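Local coordinates for glycosyl hydrolases family 31 family protein (Aspergillus niger, PDB 6DRU) that hydrolyses xyloglucan oligosaccharides, releasing alpha-xylose from the glucose at their non-reducing end, at residues A[378-381]-A[382-386]. Sequence-based numbering, arbitrary orientation.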
ATOM      1  N   SER A 378     -23.313  21.651 -21.638  1.00 65.74           N
ATOM      2  CA  SER A 378     -24.689  21.553 -22.111  1.00 66.06           C
ATOM      3  C   SER A 378     -25.658  22.191 -21.123  1.00 69.53           C
ATOM      4  O   SER A 378     -26.711  22.699 -21.524  1.00 75.93           O
ATOM      5  CB  SER A 378     -25.058  20.091 -22.356  1.00 65.24           C
ATOM      6  OG  SER A 378     -25.265  19.411 -21.131  1.00 71.51           O
ATOM      7  N   MET A 379     -25.319  22.176 -19.832  1.00 64.16           N
ATOM      8  CA  MET A 379     -26.138  22.851 -18.831  1.00 64.45           C
ATOM      9  C   MET A 379     -25.899  24.356 -18.846  1.00 64.56           C
ATOM     10  O   MET A 379     -26.851  25.144 -18.820  1.00 66.98           O
ATOM     11  CB  MET A 379     -25.848  22.277 -17.442  1.00 65.76           C
ATOM     12  CG  MET A 379     -26.269  20.828 -17.264  1.00 68.13           C
ATOM     13  SD  MET A 379     -28.047  20.586 -17.427  1.00 80.28           S
ATOM     14  CE  MET A 379     -28.114  19.617 -18.930  1.00 72.65           C
ATOM     15  N   LEU A 380     -24.630  24.773 -18.888  1.00 67.20           N
ATOM     16  CA  LEU A 380     -24.311  26.196 -18.836  1.00 64.49           C
ATOM     17  C   LEU A 380     -24.791  26.925 -20.087  1.00 72.23           C
ATOM     18  O   LEU A 380     -25.277  28.060 -20.002  1.00 69.63           O
ATOM     19  CB  LEU A 380     -22.808  26.392 -18.638  1.00 52.31           C
ATOM     20  CG  LEU A 380     -22.217  25.799 -17.357  1.00 49.39           C
ATOM     21  CD1 LEU A 380     -20.801  26.308 -17.129  1.00 47.97           C
ATOM     22  CD2 LEU A 380     -23.103  26.107 -16.161  1.00 49.75           C
ATOM     23  N   LYS A 381     -24.662  26.296 -21.258  1.00 70.70           N
ATOM     24  CA  LYS A 381     -25.118  26.947 -22.482  1.00 72.80           C
ATOM     25  C   LYS A 381     -26.635  27.032 -22.533  1.00 70.98           C
ATOM     26  O   LYS A 381     -27.184  28.007 -23.059  1.00 70.97           O
ATOM     27  CB  LYS A 381     -24.588  26.204 -23.709  1.00 57.25           C
ATOM     28  CG  LYS A 381     -25.179  26.688 -25.022  1.00 65.08           C
ATOM     29  CD  LYS A 381     -24.740  25.819 -26.188  1.00 83.40           C
ATOM     30  CE  LYS A 381     -25.079  26.472 -27.525  1.00 88.36           C
ATOM     31  NZ  LYS A 381     -25.277  27.944 -27.398  1.00 76.95           N
ATOM     32  N   LYS A 382     -27.325  26.041 -21.970  1.00 65.35           N
ATOM     33  CA  LYS A 382     -28.783  26.044 -21.994  1.00 72.68           C
ATOM     34  C   LYS A 382     -29.359  27.099 -21.056  1.00 70.79           C
ATOM     35  O   LYS A 382     -30.295  27.818 -21.424  1.00 71.11           O
ATOM     36  CB  LYS A 382     -29.302  24.659 -21.611  1.00 81.79           C
ATOM     37  CG  LYS A 382     -30.810  24.548 -21.519  1.00 85.69           C
ATOM     38  CD  LYS A 382     -31.217  23.215 -20.906  1.00 87.55           C
ATOM     39  CE  LYS A 382     -30.449  22.056 -21.525  1.00 94.93           C
ATOM     40  NZ  LYS A 382     -30.703  20.768 -20.818  1.00 91.20           N
ATOM     41  N   ASN A 383     -28.809  27.213 -19.849  1.00 63.87           N
ATOM     42  CA  ASN A 383     -29.401  28.037 -18.804  1.00 63.75           C
ATOM     43  C   ASN A 383     -28.716  29.383 -18.613  1.00 68.95           C
ATOM     44  O   ASN A 383     -29.267  30.241 -17.915  1.00 66.11           O
ATOM     45  CB  ASN A 383     -29.396  27.273 -17.476  1.00 58.58           C
ATOM     46  CG  ASN A 383     -30.107  25.943 -17.575  1.00 64.42           C
ATOM     47  OD1 ASN A 383     -29.541  24.896 -17.261  1.00 72.24           O
ATOM     48  ND2 ASN A 383     -31.357  25.974 -18.022  1.00 67.12           N
ATOM     49  N   TYR A 384     -27.540  29.593 -19.201  1.00 62.86           N
ATOM     50  CA  TYR A 384     -26.832  30.852 -19.010  1.00 55.36           C
ATOM     51  C   TYR A 384     -26.429  31.478 -20.341  1.00 68.40           C
ATOM     52  O   TYR A 384     -26.883  32.577 -20.674  1.00 67.05           O
ATOM     53  CB  TYR A 384     -25.593  30.642 -18.138  1.00 54.49           C
ATOM     54  CG  TYR A 384     -25.885  30.234 -16.711  1.00 58.95           C
ATOM     55  CD1 TYR A 384     -26.158  31.185 -15.737  1.00 58.43           C
ATOM     56  CD2 TYR A 384     -25.876  28.897 -16.336  1.00 60.44           C
ATOM     57  CE1 TYR A 384     -26.422  30.817 -14.431  1.00 46.40           C
ATOM     58  CE2 TYR A 384     -26.138  28.519 -15.031  1.00 62.92           C
ATOM     59  CZ  TYR A 384     -26.410  29.484 -14.083  1.00 62.54           C
ATOM     60  OH  TYR A 384     -26.671  29.118 -12.783  1.00 62.35           O
ATOM     61  N   TYR A 385     -25.574  30.785 -21.098  1.00 66.23           N
ATOM     62  CA  TYR A 385     -24.982  31.373 -22.298  1.00 62.12           C
ATOM     63  C   TYR A 385     -26.049  31.784 -23.306  1.00 60.57           C
ATOM     64  O   TYR A 385     -25.996  32.884 -23.868  1.00 66.58           O
ATOM     65  CB  TYR A 385     -23.995  30.390 -22.931  1.00 63.00           C
ATOM     66  CG  TYR A 385     -23.065  31.014 -23.949  1.00 58.99           C
ATOM     67  CD1 TYR A 385     -23.432  31.117 -25.285  1.00 52.19           C
ATOM     68  CD2 TYR A 385     -21.813  31.486 -23.577  1.00 59.07           C
ATOM     69  CE1 TYR A 385     -22.582  31.682 -26.219  1.00 59.57           C
ATOM     70  CE2 TYR A 385     -20.955  32.052 -24.505  1.00 62.51           C
ATOM     71  CZ  TYR A 385     -21.346  32.147 -25.824  1.00 64.06           C
ATOM     72  OH  TYR A 385     -20.496  32.709 -26.751  1.00 67.38           O
ATOM     73  N   ASP A 386     -27.027  30.914 -23.547  1.00 63.49           N
ATOM     74  CA  ASP A 386     -28.122  31.227 -24.458  1.00 63.04           C
ATOM     75  C   ASP A 386     -29.163  32.145 -23.837  1.00 61.03           C
ATOM     76  O   ASP A 386     -30.231  32.342 -24.429  1.00 67.28           O
ATOM     77  CB  ASP A 386     -28.799  29.940 -24.940  1.00 75.11           C
ATOM     78  CG  ASP A 386     -27.940  29.157 -25.912  1.00 76.96           C
ATOM     79  OD1 ASP A 386     -26.841  29.641 -26.259  1.00 73.62           O
ATOM     80  OD2 ASP A 386     -28.366  28.060 -26.330  1.00 86.86           O
TER
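K381 and D386 form a salt bridge over the C-terminal turn of helix 370-385. K381 NZ lies 2.6 Å from D386 OD1, on the syn lone pair of that oxygen, the side of OD2. CG of K381 stands anti to the backbone N (chi1 171°). The chain runs extended from there and bends only at the last torsion, which turns the ammonium to the carboxylate. D386 is the first residue to leave helical geometry. Its N donates to K381 O at 3.0 Å, so the same two residues are joined by backbone and by side chains.

The backbone bonds change spacing along this turn. N383 N bonds to M379 O in the usual i to i+4 manner. L380 O then accepts two bonds, from Y384 N at 2.8 Å and from Y385 N at 3.0 Å. The second of these is i to i+5, as is D386 N to K381 O. The helix therefore ends in a wider pi-type turn. This helix belongs to the TIM-barrel domain of family 31 and leads into barrel strand 391-394, and the active-site residue D395 follows directly after that strand.

Apolar contact is made on the buried side. L380 CD2 meets the ring of Y384 at CD2, 3.9 Å away, and the two side chains cross at a slant. L380 also packs on L324 and F392 of the barrel strands, and Y384 on A322. The Y385 side chain packs on F451 and A454 of helix 439-455 and its ring meets H465 edge-to-face.

On the more exposed side, M379 and K382 run alongside each other, with M379 CE 3.4 Å from K382 NZ.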